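Local atomic coordinates of cellulase (Bacillus sp. BG-CS10, PDB entry 5E0C), a protein that probably hydrolyses internal beta-1,4-glucosidic bonds of cellulose, with a family 5 barrel followed by carbohydrate-binding domains. Residues A[24-29]-A[37-42]; A[59-64]-A[101-106]; A[108-113]-A[122-127]; A[143-148]-A[189-194]. All coordinates share one frame; numbering follows the deposited sequence.

Interaction 1 (A[24-29]-A[37-42]); sequences GNTFDA and WGNPRV
W37 lays its indole beside A29 and N25. The methyl CB of A29 sits over one face of the W37 five-membered ring, 4.0 Å from its centroid, in a CH-pi contact. N25 comes to the rim instead: its OD1 is 3.4 Å from W37 CE3, near the ring plane. The CG of N25 is anti to its carbonyl carbon (chi1 -78°), which brings the amide beside the indole. Water 2 bridges N25 ND2 and W37 O. Water 1 gives a hydrogen to N25 O and accepts from W37 N and N39 N.

N39 makes the direct polar bond. Its ND2 donates to N25 O at 2.7 Å, from 59° out of the carbonyl plane. The same ND2 also bonds N312 O. With an alanine here, N25 O would probably keep water 1 but lose its amide donor, as would N312 O.

V42 closes the contact with one methyl. Its CG2 is 3.8 Å from T26 CG2 and 3.9 Å from F27 CE2. T26 to A29 form a type I beta turn, in which A29 N bonds T26 O and T26 N bonds D28 OD1.

Both segments belong to the long loop between strand 20-23, the first of the barrel, and helix 44-52. R318 bonds G24 O and T26 OG1. F27 and V42 pack on V87 of helix 78-93, and N25 and D28 touch W310 of strand 306-311.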
loop_
_atom_site.group_PDB
_atom_site.type_symbol
_atom_site.label_atom_id
_atom_site.label_comp_id
_atom_site.label_asym_id
_atom_site.label_seq_id
_atom_site.Cartn_x
_atom_site.Cartn_y
_atom_site.Cartn_z
ATOM N N GLY A 24 5.784 9.390 4.431
ATOM C CA GLY A 24 6.265 8.178 5.068
ATOM C C GLY A 24 7.768 8.068 5.276
ATOM O O GLY A 24 8.545 8.762 4.630
ATOM N N ASN A 25 8.158 7.176 6.188
ATOM C CA ASN A 25 9.557 6.898 6.525
ATOM C C ASN A 25 10.450 8.133 6.526
ATOM O O ASN A 25 11.561 8.107 6.006
ATOM C CB ASN A 25 10.133 5.854 5.570
ATOM C CG ASN A 25 9.691 4.451 5.912
ATOM O OD1 ASN A 25 8.829 4.241 6.769
ATOM N ND2 ASN A 25 10.273 3.477 5.236
ATOM N N THR A 26 9.942 9.214 7.103
ATOM C CA THR A 26 10.680 10.459 7.176
ATOM C C THR A 26 10.837 10.837 8.654
ATOM O O THR A 26 11.620 10.201 9.345
ATOM C CB THR A 26 9.983 11.534 6.345
ATOM O OG1 THR A 26 9.757 11.002 5.032
ATOM C CG2 THR A 26 10.835 12.798 6.242
ATOM N N PHE A 27 10.089 11.821 9.158
ATOM C CA PHE A 27 10.176 12.170 10.586
ATOM C C PHE A 27 9.791 11.003 11.488
ATOM O O PHE A 27 10.105 10.995 12.684
ATOM C CB PHE A 27 9.296 13.372 10.918
ATOM C CG PHE A 27 9.769 14.649 10.302
ATOM C CD1 PHE A 27 10.991 15.198 10.660
ATOM C CD2 PHE A 27 8.996 15.303 9.365
ATOM C CE1 PHE A 27 11.431 16.371 10.087
ATOM C CE2 PHE A 27 9.433 16.477 8.789
ATOM C CZ PHE A 27 10.651 17.012 9.156
ATOM N N ASP A 28 9.118 10.016 10.906
ATOM C CA ASP A 28 8.725 8.818 11.637
ATOM C C ASP A 28 9.809 7.754 11.673
ATOM O O ASP A 28 9.623 6.712 12.284
ATOM C CB ASP A 28 7.467 8.213 11.026
ATOM C CG ASP A 28 7.537 8.140 9.521
ATOM O OD1 ASP A 28 7.790 9.183 8.888
ATOM O OD2 ASP A 28 7.347 7.034 8.977
ATOM N N ALA A 29 10.934 8.003 11.012
ATOM C CA ALA A 29 12.031 7.032 11.001
ATOM C C ALA A 29 12.628 6.834 12.400
ATOM O O ALA A 29 12.847 7.798 13.142
ATOM C CB ALA A 29 13.117 7.470 10.010
ATOM N N TRP A 37 16.164 6.525 7.582
ATOM C CA TRP A 37 15.625 5.386 6.855
ATOM C C TRP A 37 15.722 5.566 5.343
ATOM O O TRP A 37 14.996 4.915 4.578
ATOM C CB TRP A 37 14.177 5.120 7.275
ATOM C CG TRP A 37 14.088 4.282 8.508
ATOM C CD1 TRP A 37 15.133 3.842 9.268
ATOM C CD2 TRP A 37 12.898 3.755 9.118
ATOM N NE1 TRP A 37 14.669 3.084 10.316
ATOM C CE2 TRP A 37 13.302 3.015 10.246
ATOM C CE3 TRP A 37 11.534 3.840 8.822
ATOM C CZ2 TRP A 37 12.389 2.369 11.079
ATOM C CZ3 TRP A 37 10.633 3.196 9.649
ATOM C CH2 TRP A 37 11.063 2.471 10.764
ATOM N N GLY A 38 16.619 6.455 4.915
ATOM C CA GLY A 38 16.978 6.545 3.512
ATOM C C GLY A 38 16.379 7.675 2.699
ATOM O O GLY A 38 16.830 7.938 1.591
ATOM N N ASN A 39 15.358 8.336 3.235
ATOM C CA ASN A 39 14.792 9.516 2.585
ATOM C C ASN A 39 15.607 10.769 2.909
ATOM O O ASN A 39 16.217 10.855 3.977
ATOM C CB ASN A 39 13.333 9.705 3.017
ATOM C CG ASN A 39 12.412 8.644 2.444
ATOM O OD1 ASN A 39 12.455 8.336 1.244
ATOM N ND2 ASN A 39 11.595 8.045 3.313
ATOM N N PRO A 40 15.625 11.749 1.990
ATOM C CA PRO A 40 16.358 12.999 2.240
ATOM C C PRO A 40 15.600 13.922 3.190
ATOM O O PRO A 40 14.422 13.675 3.453
ATOM C CB PRO A 40 16.451 13.630 0.850
ATOM C CG PRO A 40 15.168 13.194 0.194
ATOM C CD PRO A 40 14.925 11.774 0.691
ATOM N N ARG A 41 16.246 14.978 3.676
ATOM C CA ARG A 41 15.537 15.956 4.484
ATOM C C ARG A 41 14.464 16.585 3.622
ATOM O O ARG A 41 14.611 16.676 2.406
ATOM C CB ARG A 41 16.490 17.006 5.056
ATOM C CG ARG A 41 17.456 16.396 6.061
ATOM C CD ARG A 41 17.895 17.367 7.147
ATOM N NE ARG A 41 18.408 16.646 8.312
ATOM C CZ ARG A 41 19.005 17.233 9.343
ATOM N NH1 ARG A 41 19.169 18.554 9.350
ATOM N NH2 ARG A 41 19.444 16.505 10.366
ATOM N N VAL A 42 13.363 16.972 4.243
ATOM C CA VAL A 42 12.239 17.490 3.484
ATOM C C VAL A 42 12.630 18.810 2.831
ATOM O O VAL A 42 13.282 19.655 3.437
ATOM C CB VAL A 42 10.987 17.674 4.376
ATOM C CG1 VAL A 42 9.792 18.095 3.547
ATOM C CG2 VAL A 42 10.681 16.388 5.122
HETATM O O HOH W 1 14.408 8.434 6.354
HETATM O O HOH W 2 12.589 4.137 3.358
#

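Interaction 2 (A[59-64]-A[101-106]); sequences RIPVTW and NLHHDS
The hydroxyl OG1 of T63 is held twice. It accepts from H104 N at 3.0 Å and is also hydrogen-bonded to D28 O. W64 N points into the carboxylate of D105: it bonds OD2 at 2.9 Å, on the syn lone pair, and OD1 only weakly. The indole NE1 of W64 donates to N101 O at 3.1 Å, in the carbonyl plane and on a lone pair. N101 OD1 takes V62 N at 3.0 Å. The CG of N101 stands between its backbone N and carbonyl carbon (chi1 74°), which lets the amide reach back to V62. N101 ND2 donates to H103 ND1 in the ring plane, which helps to set the turn of that ring. P61 CB lies over the face of the ring, 3.2 Å from H103 ND1. R59 brings its guanidinium face to N101 ND2; its bonds include those to E145, N148, E271 and N22. E271 sits on the seventh barrel strand, which carries the nucleophile in family 5, so R59 is probably part of the active-site floor. The segments leave the adjacent barrel strands 57-60 and 97-101. V62 packs on helix 78-93, and W64 and L102 on helix 117-134.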
loop_
_atom_site.group_PDB
_atom_site.type_symbol
_atom_site.label_atom_id
_atom_site.label_comp_id
_atom_site.label_asym_id
_atom_site.label_seq_id
_atom_site.Cartn_x
_atom_site.Cartn_y
_atom_site.Cartn_z
ATOM N N ARG A 59 -0.369 13.923 5.636
ATOM C CA ARG A 59 -0.159 13.381 6.969
ATOM C C ARG A 59 1.325 13.368 7.242
ATOM O O ARG A 59 2.105 12.831 6.451
ATOM C CB ARG A 59 -0.744 11.972 7.098
ATOM C CG ARG A 59 -0.700 11.368 8.513
ATOM C CD ARG A 59 -1.661 10.181 8.590
ATOM N NE ARG A 59 -1.604 9.403 9.833
ATOM C CZ ARG A 59 -0.908 8.276 9.985
ATOM N NH1 ARG A 59 -0.180 7.793 8.988
ATOM N NH2 ARG A 59 -0.933 7.628 11.133
ATOM N N ILE A 60 1.721 13.989 8.348
ATOM C CA ILE A 60 3.120 14.044 8.708
ATOM C C ILE A 60 3.362 13.205 9.946
ATOM O O ILE A 60 3.277 13.713 11.056
ATOM C CB ILE A 60 3.584 15.484 8.974
ATOM C CG1 ILE A 60 3.210 16.396 7.817
ATOM C CG2 ILE A 60 5.091 15.539 9.185
ATOM C CD1 ILE A 60 3.661 17.828 8.034
ATOM N N PRO A 61 3.653 11.912 9.758
ATOM C CA PRO A 61 3.946 11.062 10.914
ATOM C C PRO A 61 5.277 11.433 11.542
ATOM O O PRO A 61 6.253 11.674 10.833
ATOM C CB PRO A 61 3.990 9.652 10.319
ATOM C CG PRO A 61 4.397 9.868 8.900
ATOM C CD PRO A 61 3.807 11.194 8.480
ATOM N N VAL A 62 5.311 11.504 12.865
ATOM C CA VAL A 62 6.557 11.778 13.571
ATOM C C VAL A 62 6.764 10.785 14.694
ATOM O O VAL A 62 5.841 10.502 15.463
ATOM C CB VAL A 62 6.593 13.203 14.151
ATOM C CG1 VAL A 62 7.945 13.470 14.789
ATOM C CG2 VAL A 62 6.321 14.233 13.064
ATOM N N THR A 63 7.969 10.226 14.755
ATOM C CA THR A 63 8.411 9.424 15.886
ATOM C C THR A 63 9.308 10.293 16.749
ATOM O O THR A 63 10.301 10.825 16.260
ATOM C CB THR A 63 9.171 8.168 15.438
ATOM O OG1 THR A 63 8.298 7.338 14.664
ATOM C CG2 THR A 63 9.670 7.387 16.647
ATOM N N TRP A 64 8.967 10.440 18.027
ATOM C CA TRP A 64 9.606 11.454 18.866
ATOM C C TRP A 64 10.609 10.894 19.878
ATOM O O TRP A 64 11.400 11.647 20.431
ATOM C CB TRP A 64 8.545 12.257 19.639
ATOM C CG TRP A 64 7.494 12.929 18.800
ATOM C CD1 TRP A 64 6.286 12.410 18.435
ATOM C CD2 TRP A 64 7.539 14.252 18.252
ATOM N NE1 TRP A 64 5.584 13.322 17.686
ATOM C CE2 TRP A 64 6.330 14.463 17.564
ATOM C CE3 TRP A 64 8.489 15.280 18.273
ATOM C CZ2 TRP A 64 6.051 15.650 16.888
ATOM C CZ3 TRP A 64 8.204 16.465 17.604
ATOM C CH2 TRP A 64 6.999 16.638 16.923
ATOM N N ASN A 101 1.009 13.558 14.187
ATOM C CA ASN A 101 0.758 12.510 15.180
ATOM C C ASN A 101 1.940 12.203 16.095
ATOM O O ASN A 101 2.969 12.871 16.038
ATOM C CB ASN A 101 0.313 11.209 14.482
ATOM C CG ASN A 101 1.460 10.470 13.757
ATOM O OD1 ASN A 101 2.649 10.744 13.958
ATOM N ND2 ASN A 101 1.087 9.512 12.912
ATOM N N LEU A 102 1.778 11.191 16.946
ATOM C CA LEU A 102 2.928 10.443 17.438
ATOM C C LEU A 102 2.886 9.147 16.660
ATOM O O LEU A 102 1.801 8.564 16.505
ATOM C CB LEU A 102 2.878 10.177 18.948
ATOM C CG LEU A 102 2.322 11.252 19.880
ATOM C CD1 LEU A 102 2.391 10.762 21.328
ATOM C CD2 LEU A 102 3.043 12.594 19.706
ATOM N N HIS A 103 4.024 8.689 16.148
ATOM C CA HIS A 103 3.955 7.541 15.247
ATOM C C HIS A 103 4.527 6.252 15.840
ATOM O O HIS A 103 3.824 5.545 16.566
ATOM C CB HIS A 103 4.635 7.856 13.912
ATOM C CG HIS A 103 4.170 6.975 12.793
ATOM N ND1 HIS A 103 2.984 7.187 12.120
ATOM C CD2 HIS A 103 4.724 5.869 12.237
ATOM C CE1 HIS A 103 2.830 6.255 11.199
ATOM N NE2 HIS A 103 3.874 5.447 11.245
ATOM N N HIS A 104 5.781 5.931 15.535
ATOM C CA HIS A 104 6.341 4.652 15.975
ATOM C C HIS A 104 6.608 4.613 17.477
ATOM O O HIS A 104 6.981 3.572 18.010
ATOM C CB HIS A 104 7.626 4.326 15.209
ATOM C CG HIS A 104 7.390 3.926 13.791
ATOM N ND1 HIS A 104 6.444 2.987 13.435
ATOM C CD2 HIS A 104 7.958 4.344 12.635
ATOM C CE1 HIS A 104 6.445 2.841 12.125
ATOM N NE2 HIS A 104 7.353 3.657 11.613
ATOM N N ASP A 105 6.399 5.745 18.148
ATOM C CA ASP A 105 6.349 5.772 19.603
ATOM C C ASP A 105 5.360 4.729 20.112
ATOM O O ASP A 105 5.508 4.203 21.209
ATOM C CB ASP A 105 5.960 7.160 20.119
ATOM C CG ASP A 105 6.903 8.247 19.636
ATOM O OD1 ASP A 105 8.017 8.366 20.204
ATOM O OD2 ASP A 105 6.524 8.990 18.697
ATOM N N SER A 106 4.361 4.416 19.303
ATOM C CA SER A 106 3.356 3.431 19.682
ATOM C C SER A 106 3.933 2.089 20.142
ATOM O O SER A 106 3.541 1.587 21.187
ATOM C CB SER A 106 2.403 3.184 18.520
ATOM O OG SER A 106 3.124 2.772 17.377
#

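Interaction 3 (A[108-113]-A[122-127]); sequences LWIYNM and AKYTAL
W109 and K123 meet first through CH-pi contact. The aliphatic chain of K123 runs over one face of the indole, with CD 3.9 Å from the centroid of the six-membered ring and 14° off the normal. K123 CB reaches the far rim, 3.5 Å from W109 CH2. I110 CG1 lies against the opposite face, toward its rim. The CG of W109 stands between its backbone N and carbonyl carbon (chi1 55°), and this swings the indole toward helix 117-134.

Charge adds a second kind of contact. The K123 chain is extended beyond CG and carries NZ to 4.8 Å from the centroid of the W109 five-membered ring, an off-centre cation-pi pair. NZ also has a long, weak ion pair with E119.

The remaining contacts between the segments are apolar. L127 CD1 touches the indole edge at W109 CZ2, 3.8 Å away. I110 CD1 meets Y124 CD1 at 4.1 Å, obliquely to the tyrosine ring.

Within its own helix, W109 NE1 donates to D105 OD1. Replacing the indole by a leucine is likely to open a gap between the helices and leave D105 OD1 without its NE1 donor and K123 without its aromatic face.

The contact joins helix 105-110, which follows strand 97-101, to helix 117-134, which packs around the barrel. With no direct polar bond between the segments, it rests largely on the indole. The lysine packs mainly by its methylenes, and the cation-pi part is probably a lesser addition.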
loop_
_atom_site.group_PDB
_atom_site.type_symbol
_atom_site.label_atom_id
_atom_site.label_comp_id
_atom_site.label_asym_id
_atom_site.label_seq_id
_atom_site.Cartn_x
_atom_site.Cartn_y
_atom_site.Cartn_z
ATOM N N LEU A 108 7.362 1.463 20.253
ATOM C CA LEU A 108 8.639 1.735 20.912
ATOM C C LEU A 108 8.514 1.855 22.441
ATOM O O LEU A 108 9.371 1.361 23.166
ATOM C CB LEU A 108 9.273 3.012 20.347
ATOM C CG LEU A 108 10.026 2.846 19.022
ATOM C CD1 LEU A 108 10.501 4.181 18.492
ATOM C CD2 LEU A 108 11.199 1.881 19.184
ATOM N N TRP A 109 7.461 2.508 22.934
ATOM C CA TRP A 109 7.288 2.655 24.387
ATOM C C TRP A 109 5.838 2.778 24.886
ATOM O O TRP A 109 5.521 2.286 25.971
ATOM C CB TRP A 109 8.082 3.860 24.894
ATOM C CG TRP A 109 7.778 5.146 24.225
ATOM C CD1 TRP A 109 8.360 5.638 23.098
ATOM C CD2 TRP A 109 6.836 6.136 24.656
ATOM N NE1 TRP A 109 7.840 6.872 22.798
ATOM C CE2 TRP A 109 6.897 7.198 23.735
ATOM C CE3 TRP A 109 5.945 6.226 25.731
ATOM C CZ2 TRP A 109 6.103 8.336 23.851
ATOM C CZ3 TRP A 109 5.151 7.359 25.846
ATOM C CH2 TRP A 109 5.236 8.398 24.909
ATOM N N ILE A 110 4.969 3.437 24.119
ATOM C CA ILE A 110 3.556 3.558 24.501
ATOM C C ILE A 110 2.941 2.168 24.739
ATOM O O ILE A 110 2.151 1.967 25.668
ATOM C CB ILE A 110 2.761 4.331 23.429
ATOM C CG1 ILE A 110 3.309 5.754 23.307
ATOM C CG2 ILE A 110 1.275 4.340 23.750
ATOM C CD1 ILE A 110 2.595 6.605 22.295
ATOM N N TYR A 111 3.338 1.229 23.885
ATOM C CA TYR A 111 3.059 -0.208 23.983
ATOM C C TYR A 111 3.012 -0.798 25.394
ATOM O O TYR A 111 2.180 -1.654 25.694
ATOM C CB TYR A 111 4.141 -0.943 23.187
ATOM C CG TYR A 111 3.953 -2.427 22.968
ATOM C CD1 TYR A 111 2.986 -2.900 22.087
ATOM C CD2 TYR A 111 4.788 -3.355 23.582
ATOM C CE1 TYR A 111 2.822 -4.256 21.855
ATOM C CE2 TYR A 111 4.636 -4.723 23.347
ATOM C CZ TYR A 111 3.649 -5.166 22.482
ATOM O OH TYR A 111 3.481 -6.512 22.231
ATOM N N ASN A 112 3.930 -0.362 26.247
ATOM C CA ASN A 112 4.166 -1.057 27.503
ATOM C C ASN A 112 3.448 -0.384 28.659
ATOM O O ASN A 112 3.964 -0.290 29.768
ATOM C CB ASN A 112 5.667 -1.146 27.776
ATOM C CG ASN A 112 6.019 -2.273 28.730
ATOM O OD1 ASN A 112 6.275 -2.048 29.916
ATOM N ND2 ASN A 112 6.006 -3.502 28.222
ATOM N N MET A 113 2.232 0.058 28.394
ATOM C CA MET A 113 1.490 0.853 29.346
ATOM C C MET A 113 1.019 0.044 30.549
ATOM O O MET A 113 0.853 0.588 31.639
ATOM C CB MET A 113 0.294 1.490 28.651
ATOM C CG MET A 113 -0.282 2.671 29.380
ATOM S SD MET A 113 -1.454 3.524 28.327
ATOM C CE MET A 113 -1.981 4.840 29.419
ATOM N N ALA A 122 3.252 9.874 31.490
ATOM C CA ALA A 122 4.003 11.110 31.678
ATOM C C ALA A 122 4.664 11.604 30.378
ATOM O O ALA A 122 4.635 12.810 30.084
ATOM C CB ALA A 122 5.041 10.933 32.777
ATOM N N LYS A 123 5.238 10.682 29.597
ATOM C CA LYS A 123 5.857 11.036 28.307
ATOM C C LYS A 123 4.823 11.485 27.278
ATOM O O LYS A 123 5.038 12.442 26.541
ATOM C CB LYS A 123 6.634 9.861 27.704
ATOM C CG LYS A 123 7.864 9.381 28.439
ATOM C CD LYS A 123 8.565 8.304 27.604
ATOM C CE LYS A 123 9.664 7.603 28.390
ATOM N NZ LYS A 123 10.172 6.381 27.696
ATOM N N TYR A 124 3.726 10.739 27.210
ATOM C CA TYR A 124 2.605 11.019 26.316
ATOM C C TYR A 124 2.058 12.411 26.591
ATOM O O TYR A 124 1.879 13.238 25.683
ATOM C CB TYR A 124 1.528 9.953 26.518
ATOM C CG TYR A 124 0.365 9.983 25.553
ATOM C CD1 TYR A 124 0.494 9.488 24.256
ATOM C CD2 TYR A 124 -0.881 10.457 25.953
ATOM C CE1 TYR A 124 -0.578 9.493 23.379
ATOM C CE2 TYR A 124 -1.955 10.469 25.084
ATOM C CZ TYR A 124 -1.803 9.986 23.799
ATOM O OH TYR A 124 -2.875 10.004 22.935
ATOM N N THR A 125 1.828 12.669 27.873
ATOM C CA THR A 125 1.347 13.964 28.325
ATOM C C THR A 125 2.310 15.079 27.970
ATOM O O THR A 125 1.890 16.088 27.407
ATOM C CB THR A 125 1.099 13.969 29.838
ATOM O OG1 THR A 125 0.042 13.045 30.140
ATOM C CG2 THR A 125 0.729 15.374 30.321
ATOM N N ALA A 126 3.595 14.897 28.284
ATOM C CA ALA A 126 4.591 15.922 27.968
ATOM C C ALA A 126 4.662 16.212 26.454
ATOM O O ALA A 126 4.784 17.371 26.029
ATOM C CB ALA A 126 5.951 15.510 28.492
ATOM N N LEU A 127 4.570 15.160 25.649
ATOM C CA LEU A 127 4.586 15.318 24.197
ATOM C C LEU A 127 3.391 16.126 23.717
ATOM O O LEU A 127 3.553 17.096 22.981
ATOM C CB LEU A 127 4.611 13.959 23.500
ATOM C CG LEU A 127 5.997 13.333 23.314
ATOM C CD1 LEU A 127 5.883 11.930 22.741
ATOM C CD2 LEU A 127 6.859 14.222 22.418
#

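Interaction 4 (A[143-148]-A[189-194]); sequences MFESVN and PLVLPT
M143 holds CG between its backbone N and carbonyl carbon (chi1 68°), and its extended chi2 (-160°) carries SD to V191 CG2, 3.9 Å away. S146 has its OG in the same kind of place (chi1 61°), 3.2 Å from P193 CD. Its polar partner is N171 OD1. The backbones pair as the parallel fourth and fifth strands of the barrel. V191 N donates to F144 O at 2.7 Å, and S146 N to V191 O at 3.3 Å, nearly in line with the carbonyl. F144 N to P189 O is a weak bond. F144 and L190 pair on one face of the sheet, where F144 CB is 4.1 Å from L190 CD2. E145 and V191 pair on the other, with their CB atoms 3.9 Å apart. E145 has R59 as its salt-bridge partner. N148 is probably the asparagine of the Asn-Glu-Pro motif of family 5, whose glutamate is the acid/base. P193 has no N-H to offer S146 O, which instead accepts from W128 NE1; the regular pairing probably ends here for that reason, and the proline ring packs on S146 OG and V147.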
loop_
_atom_site.group_PDB
_atom_site.type_symbol
_atom_site.label_atom_id
_atom_site.label_comp_id
_atom_site.label_asym_id
_atom_site.label_seq_id
_atom_site.Cartn_x
_atom_site.Cartn_y
_atom_site.Cartn_z
ATOM N N MET A 143 -4.574 19.420 12.029
ATOM C CA MET A 143 -5.267 18.559 12.972
ATOM C C MET A 143 -4.284 17.627 13.699
ATOM O O MET A 143 -3.202 17.329 13.181
ATOM C CB MET A 143 -6.319 17.743 12.240
ATOM C CG MET A 143 -5.735 16.715 11.288
ATOM S SD MET A 143 -6.932 16.201 10.047
ATOM C CE MET A 143 -6.770 17.519 8.828
ATOM N N PHE A 144 -4.667 17.168 14.890
ATOM C CA PHE A 144 -3.817 16.289 15.699
ATOM C C PHE A 144 -4.367 14.886 15.789
ATOM O O PHE A 144 -5.567 14.692 16.027
ATOM C CB PHE A 144 -3.660 16.811 17.121
ATOM C CG PHE A 144 -2.958 18.115 17.218
ATOM C CD1 PHE A 144 -2.053 18.512 16.243
ATOM C CD2 PHE A 144 -3.196 18.956 18.298
ATOM C CE1 PHE A 144 -1.396 19.737 16.346
ATOM C CE2 PHE A 144 -2.558 20.170 18.399
ATOM C CZ PHE A 144 -1.655 20.566 17.423
ATOM N N GLU A 145 -3.476 13.913 15.629
ATOM C CA GLU A 145 -3.819 12.504 15.701
ATOM C C GLU A 145 -3.105 11.908 16.915
ATOM O O GLU A 145 -1.891 12.033 17.045
ATOM C CB GLU A 145 -3.430 11.796 14.405
ATOM C CG GLU A 145 -3.601 10.308 14.444
ATOM C CD GLU A 145 -3.006 9.637 13.225
ATOM O OE1 GLU A 145 -2.158 10.286 12.562
ATOM O OE2 GLU A 145 -3.383 8.471 12.931
ATOM N N SER A 146 -3.861 11.278 17.809
ATOM C CA SER A 146 -3.346 10.941 19.137
ATOM C C SER A 146 -2.127 10.024 19.116
ATOM O O SER A 146 -1.097 10.337 19.727
ATOM C CB SER A 146 -4.443 10.296 19.980
ATOM O OG SER A 146 -4.896 9.096 19.379
ATOM N N VAL A 147 -2.243 8.903 18.410
ATOM C CA VAL A 147 -1.175 7.911 18.342
ATOM C C VAL A 147 -1.384 7.036 17.106
ATOM O O VAL A 147 -2.514 6.677 16.782
ATOM C CB VAL A 147 -1.130 7.031 19.630
ATOM C CG1 VAL A 147 -2.521 6.507 19.976
ATOM C CG2 VAL A 147 -0.141 5.870 19.480
ATOM N N ASN A 148 -0.302 6.691 16.409
ATOM C CA ASN A 148 -0.426 5.819 15.247
ATOM C C ASN A 148 -0.564 4.345 15.612
ATOM O O ASN A 148 0.198 3.829 16.408
ATOM C CB ASN A 148 0.766 5.986 14.318
ATOM C CG ASN A 148 0.708 5.033 13.147
ATOM O OD1 ASN A 148 -0.112 5.199 12.251
ATOM N ND2 ASN A 148 1.556 4.020 13.156
ATOM N N PRO A 189 -9.615 20.248 14.945
ATOM C CA PRO A 189 -10.070 18.871 14.757
ATOM C C PRO A 189 -9.059 17.872 15.313
ATOM O O PRO A 189 -7.850 18.098 15.208
ATOM C CB PRO A 189 -10.208 18.755 13.237
ATOM C CG PRO A 189 -10.461 20.156 12.793
ATOM C CD PRO A 189 -9.617 21.008 13.682
ATOM N N LEU A 190 -9.574 16.805 15.924
ATOM C CA LEU A 190 -8.765 15.780 16.567
ATOM C C LEU A 190 -9.072 14.451 15.924
ATOM O O LEU A 190 -10.228 14.142 15.677
ATOM C CB LEU A 190 -9.044 15.708 18.072
ATOM C CG LEU A 190 -8.796 16.973 18.889
ATOM C CD1 LEU A 190 -9.180 16.768 20.360
ATOM C CD2 LEU A 190 -7.347 17.431 18.753
ATOM N N VAL A 191 -8.038 13.665 15.656
ATOM C CA VAL A 191 -8.206 12.409 14.943
ATOM C C VAL A 191 -7.918 11.251 15.886
ATOM O O VAL A 191 -6.849 11.190 16.497
ATOM C CB VAL A 191 -7.269 12.335 13.706
ATOM C CG1 VAL A 191 -7.529 11.068 12.905
ATOM C CG2 VAL A 191 -7.449 13.563 12.835
ATOM N N LEU A 192 -8.864 10.332 16.005
ATOM C CA LEU A 192 -8.747 9.250 16.964
ATOM C C LEU A 192 -8.824 7.898 16.287
ATOM O O LEU A 192 -9.717 7.644 15.473
ATOM C CB LEU A 192 -9.835 9.362 18.033
ATOM C CG LEU A 192 -9.920 10.702 18.757
ATOM C CD1 LEU A 192 -11.123 10.705 19.667
ATOM C CD2 LEU A 192 -8.656 10.973 19.544
ATOM N N PRO A 193 -7.879 7.021 16.628
ATOM C CA PRO A 193 -7.785 5.691 16.018
ATOM C C PRO A 193 -8.568 4.608 16.745
ATOM O O PRO A 193 -8.781 4.691 17.953
ATOM C CB PRO A 193 -6.290 5.389 16.103
ATOM C CG PRO A 193 -5.882 6.068 17.424
ATOM C CD PRO A 193 -6.705 7.343 17.466
ATOM N N THR A 194 -8.978 3.591 16.003
ATOM C CA THR A 194 -9.322 2.326 16.605
ATOM C C THR A 194 -8.022 1.672 17.064
ATOM O O THR A 194 -6.931 2.153 16.756
ATOM C CB THR A 194 -10.045 1.383 15.628
ATOM O OG1 THR A 194 -9.276 1.267 14.424
ATOM C CG2 THR A 194 -11.439 1.904 15.292
#

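How the interactions relate
Interactions 2 and 4 are buried and belong to the barrel. Interaction 4 pairs two strands through their backbones. Interaction 2 joins the loops that follow two strands, mainly through side-chain bonds. R59 and N148 link them, as does the L102 O to N148 N bond. Interaction 1 lies nearer the surface, in a loop partly bridged by water. It touches interaction 2 where T63 bonds D28 O and F27 O. Interaction 3 is buried but lies between helices beside the barrel strands, and its chemistry is aromatic and aliphatic, with one off-centre cation-pi pair. It shares helix 105-110 with interaction 2, and Y124 and I110 reach S146 and V147 of interaction 4.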